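Local coordinates for dual specificity protein phosphatase 18 (PDB 2ESB) that removes phosphate from tyrosine and, less readily, threonine residues of MAP kinase peptides, as a dual-specificity member of the protein-tyrosine phosphatase family, at residues A[116-119]-A[120-124]; A[126-129]-A[130-134]. One frame throughout, in Å; residues are numbered along the deposited sequence.

Contact 1 (A[116-119]-A[120-124])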
# COMPACT_ATOMS: atom_id res chain seq x y z
N LEU A 116 -0.70 -2.70 3.37
CA LEU A 116 -0.56 -3.60 4.51
C LEU A 116 -0.94 -2.90 5.81
O LEU A 116 -1.63 -3.47 6.65
CB LEU A 116 0.87 -4.15 4.62
CG LEU A 116 1.39 -4.97 3.44
CD1 LEU A 116 2.79 -5.48 3.74
CD2 LEU A 116 0.44 -6.15 3.17
N ALA A 117 -0.51 -1.64 5.96
CA ALA A 117 -0.83 -0.89 7.16
C ALA A 117 -2.34 -0.72 7.28
O ALA A 117 -2.92 -0.88 8.36
CB ALA A 117 -0.14 0.49 7.14
N TYR A 118 -2.98 -0.40 6.16
CA TYR A 118 -4.42 -0.21 6.16
C TYR A 118 -5.17 -1.48 6.56
O TYR A 118 -6.07 -1.44 7.40
CB TYR A 118 -4.89 0.25 4.78
CG TYR A 118 -6.39 0.14 4.58
CD1 TYR A 118 -7.27 1.05 5.18
CD2 TYR A 118 -6.92 -0.91 3.85
CE1 TYR A 118 -8.65 0.89 5.06
CE2 TYR A 118 -8.29 -1.08 3.72
CZ TYR A 118 -9.15 -0.18 4.33
OH TYR A 118 -10.50 -0.38 4.23
N LEU A 119 -4.78 -2.61 5.97
CA LEU A 119 -5.44 -3.89 6.28
C LEU A 119 -5.33 -4.24 7.75
O LEU A 119 -6.29 -4.74 8.35
CB LEU A 119 -4.86 -5.02 5.43
CG LEU A 119 -5.19 -4.97 3.93
CD1 LEU A 119 -4.46 -6.08 3.19
CD2 LEU A 119 -6.70 -5.10 3.75
N MET A 120 -4.18 -3.99 8.36
CA MET A 120 -4.02 -4.30 9.78
C MET A 120 -4.93 -3.42 10.62
O MET A 120 -5.58 -3.90 11.56
CB MET A 120 -2.58 -4.09 10.25
CG MET A 120 -1.57 -5.09 9.69
SD MET A 120 0.01 -5.01 10.60
CE MET A 120 0.63 -3.41 10.01
N LYS A 121 -4.99 -2.14 10.29
CA LYS A 121 -5.80 -1.23 11.08
C LYS A 121 -7.29 -1.37 10.89
O LYS A 121 -8.04 -1.32 11.87
CB LYS A 121 -5.39 0.23 10.82
CG LYS A 121 -6.11 1.21 11.73
CD LYS A 121 -5.66 2.65 11.56
CE LYS A 121 -6.36 3.56 12.61
NZ LYS A 121 -5.79 4.95 12.67
N TYR A 122 -7.74 -1.56 9.66
CA TYR A 122 -9.18 -1.64 9.42
C TYR A 122 -9.82 -2.98 9.12
O TYR A 122 -11.05 -3.08 9.06
CB TYR A 122 -9.57 -0.63 8.33
CG TYR A 122 -9.59 0.78 8.85
CD1 TYR A 122 -8.50 1.62 8.68
CD2 TYR A 122 -10.69 1.25 9.59
CE1 TYR A 122 -8.50 2.90 9.22
CE2 TYR A 122 -10.69 2.53 10.13
CZ TYR A 122 -9.58 3.34 9.95
OH TYR A 122 -9.55 4.60 10.50
N HIS A 123 -9.02 -4.02 8.89
CA HIS A 123 -9.58 -5.34 8.62
C HIS A 123 -9.13 -6.35 9.68
O HIS A 123 -9.21 -7.57 9.48
CB HIS A 123 -9.18 -5.79 7.21
CG HIS A 123 -9.96 -5.11 6.13
ND1 HIS A 123 -11.14 -5.61 5.63
CD2 HIS A 123 -9.77 -3.92 5.51
CE1 HIS A 123 -11.64 -4.77 4.75
NE2 HIS A 123 -10.83 -3.73 4.66
N ALA A 124 -8.64 -5.82 10.79
CA ALA A 124 -8.18 -6.63 11.92
C ALA A 124 -7.34 -7.83 11.48
O ALA A 124 -7.59 -8.97 11.89
CB ALA A 124 -9.39 -7.11 12.73
O HOH W 1 -11.57 -2.10 2.52

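Contact 2 (A[126-129]-A[130-134])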
# COMPACT_ATOMS: atom_id res chain seq x y z
N SER A 126 -3.43 -9.63 11.00
CA SER A 126 -2.05 -9.60 11.48
C SER A 126 -1.23 -9.18 10.27
O SER A 126 -1.71 -9.27 9.13
CB SER A 126 -1.63 -11.00 11.91
OG SER A 126 -1.68 -11.87 10.80
N LEU A 127 0.00 -8.71 10.49
CA LEU A 127 0.85 -8.31 9.38
C LEU A 127 1.02 -9.50 8.45
O LEU A 127 0.96 -9.36 7.23
CB LEU A 127 2.23 -7.83 9.88
CG LEU A 127 3.24 -7.38 8.81
CD1 LEU A 127 2.60 -6.31 7.89
CD2 LEU A 127 4.51 -6.82 9.48
N LEU A 128 1.21 -10.68 9.03
CA LEU A 128 1.37 -11.89 8.21
C LEU A 128 0.14 -12.14 7.34
O LEU A 128 0.27 -12.40 6.13
CB LEU A 128 1.62 -13.11 9.11
CG LEU A 128 1.75 -14.47 8.42
CD1 LEU A 128 2.92 -14.45 7.46
CD2 LEU A 128 1.94 -15.57 9.46
N ASP A 129 -1.05 -12.08 7.93
CA ASP A 129 -2.27 -12.33 7.16
C ASP A 129 -2.53 -11.23 6.14
O ASP A 129 -3.01 -11.49 5.04
CB ASP A 129 -3.49 -12.50 8.08
CG ASP A 129 -3.47 -13.82 8.86
OD1 ASP A 129 -2.69 -14.73 8.49
OD2 ASP A 129 -4.24 -13.96 9.84
N ALA A 130 -2.20 -10.00 6.50
CA ALA A 130 -2.39 -8.90 5.56
C ALA A 130 -1.46 -9.13 4.36
O ALA A 130 -1.84 -8.87 3.22
CB ALA A 130 -2.05 -7.57 6.24
N HIS A 131 -0.25 -9.61 4.62
CA HIS A 131 0.68 -9.86 3.51
C HIS A 131 0.22 -11.03 2.63
O HIS A 131 0.25 -10.94 1.40
CB HIS A 131 2.10 -10.14 4.03
CG HIS A 131 3.06 -10.52 2.94
ND1 HIS A 131 3.30 -11.84 2.60
CD2 HIS A 131 3.74 -9.77 2.04
CE1 HIS A 131 4.08 -11.88 1.53
NE2 HIS A 131 4.36 -10.64 1.17
N THR A 132 -0.19 -12.13 3.25
CA THR A 132 -0.65 -13.30 2.48
C THR A 132 -1.79 -12.89 1.57
O THR A 132 -1.83 -13.25 0.38
CB THR A 132 -1.14 -14.42 3.42
OG1 THR A 132 -0.10 -14.75 4.34
CG2 THR A 132 -1.51 -15.67 2.61
N TRP A 133 -2.73 -12.14 2.12
CA TRP A 133 -3.89 -11.67 1.36
C TRP A 133 -3.46 -10.75 0.21
O TRP A 133 -3.86 -10.96 -0.93
CB TRP A 133 -4.86 -10.92 2.28
CG TRP A 133 -6.03 -10.30 1.54
CD1 TRP A 133 -6.10 -9.04 1.00
CD2 TRP A 133 -7.25 -10.95 1.17
NE1 TRP A 133 -7.29 -8.87 0.31
CE2 TRP A 133 -8.01 -10.03 0.40
CE3 TRP A 133 -7.78 -12.23 1.42
CZ2 TRP A 133 -9.27 -10.35 -0.12
CZ3 TRP A 133 -9.04 -12.54 0.90
CH2 TRP A 133 -9.76 -11.61 0.14
N THR A 134 -2.66 -9.74 0.51
CA THR A 134 -2.25 -8.80 -0.52
C THR A 134 -1.45 -9.48 -1.63
O THR A 134 -1.66 -9.23 -2.82
CB THR A 134 -1.45 -7.61 0.08
OG1 THR A 134 -2.27 -6.95 1.07
CG2 THR A 134 -1.08 -6.59 -1.00
O HOH W 2 -1.20 -15.80 6.43

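Contact 1 (A[116-119]-A[120-124])
Tyr-118 and His-123 share one water at the end of helix 110-122: it lies 2.7 Å from Tyr-118 OH and 2.8 Å from His-123 NE2, at the edge and in the plane of both rings. The bridge joins side chains five residues apart. The two rings are oblique, with planes at 70°, and the imidazole brings its CD2 to 3.7 Å from Tyr-118 CE2.

With CG of Tyr-118 opposite the backbone N (chi1 165°), the ring lies out on the flank where Tyr-122 and His-123 follow. CE2 and OH of Tyr-118 lie by His-123, while its CD1 and CE1 meet Tyr-122 one turn on, CE1 of Tyr-118 being 3.7 Å from CD1 of Tyr-122. These planes are only 27° apart, yet the centroids are 5.7 Å apart, so the rings are slid past each other and barely overlap. The phenol of Tyr-122 is fixed from outside: its OH bonds to Asp-88 and its ring stacks on His-91, while Lys-121 NZ makes salt bridges to Asp-84 and Asp-88, all on helix 83-95.

On another flank, Leu-119 CD2 touches His-123 CD2 obliquely at 3.7 Å, so the imidazole is packed against an apolar methyl as well as the phenol. Met-120 rests its CG 3.4 Å from Leu-116 O.

Backbone bonding becomes less regular towards the C-terminal end. Tyr-122 N to Tyr-118 O is a short, straight bond of 2.8 Å, whereas His-123 N approaches Leu-119 O from above the carbonyl plane. His-123 is also the first residue to leave helical phi/psi. The arrangement is an aromatic cluster at the C-terminal end of an alpha-helix, here the one that follows the strand and loop carrying Cys-104, the predicted phosphocysteine nucleophile of the phosphatase domain.

Contact 2 (A[126-129]-A[130-134])
Thr-132 comes back over the preceding turn toward Leu-128, whose carbonyl O receives Thr-132 N at 2.9 Å and has Thr-132 OG1 3.0 Å away. The hydroxyl lies beside its own backbone N (chi1 -55°), which turns it back to that carbonyl; whether its proton goes there is unsettled, since a water 2.6 Å from OG1 is also within reach. That water donates to Asp-129 OD1, linking the carboxylate to the threonine.

At the start of the helix, Ser-126 is satisfied twice over. Its OG accepts from Asp-129 N at 2.9 Å with an N-H...O angle of 161°, and its carbonyl O takes Ala-130 N at 2.8 Å. The first-turn amides of Leu-127 and Leu-128 are met by Glu-155 and Thr-163 side chains. His-131 N and Trp-133 N then bond to the carbonyls of Leu-127 and Asp-129. Further along, Ala-130 O accepts both Thr-134 N and, at 2.9 Å, Thr-134 OG1, from opposite faces of its plane. Trp-133 NE1 donates to the carbonyl of Ile-23.

The serine bond to the third residue beyond it makes this a classical N-cap, opening helix 127-137 of the phosphatase domain.

The two contacts treat opposite ends of consecutive helices: contact 1 closes helix 110-122, and contact 2 opens helix 127-137. Both are partly buried, but contact 1 has five buried residues and one exposed, against three and three in contact 2. They meet directly, with Leu-119 CD1 3.2 Å from Thr-134 OG1 and Met-120 SD 3.6 Å from Leu-127 CA. Each also packs on helix 145-159, through Leu-116 and Leu-127, which both touch Leu-151. Chemistry follows position: in contact 1 two tyrosines pack on helix 83-95 and His-123 on Thr-24, whereas in contact 2 the Ser-126 and Thr-134 hydroxyls serve backbone groups and water joins the exposed Asp-129 and Thr-132.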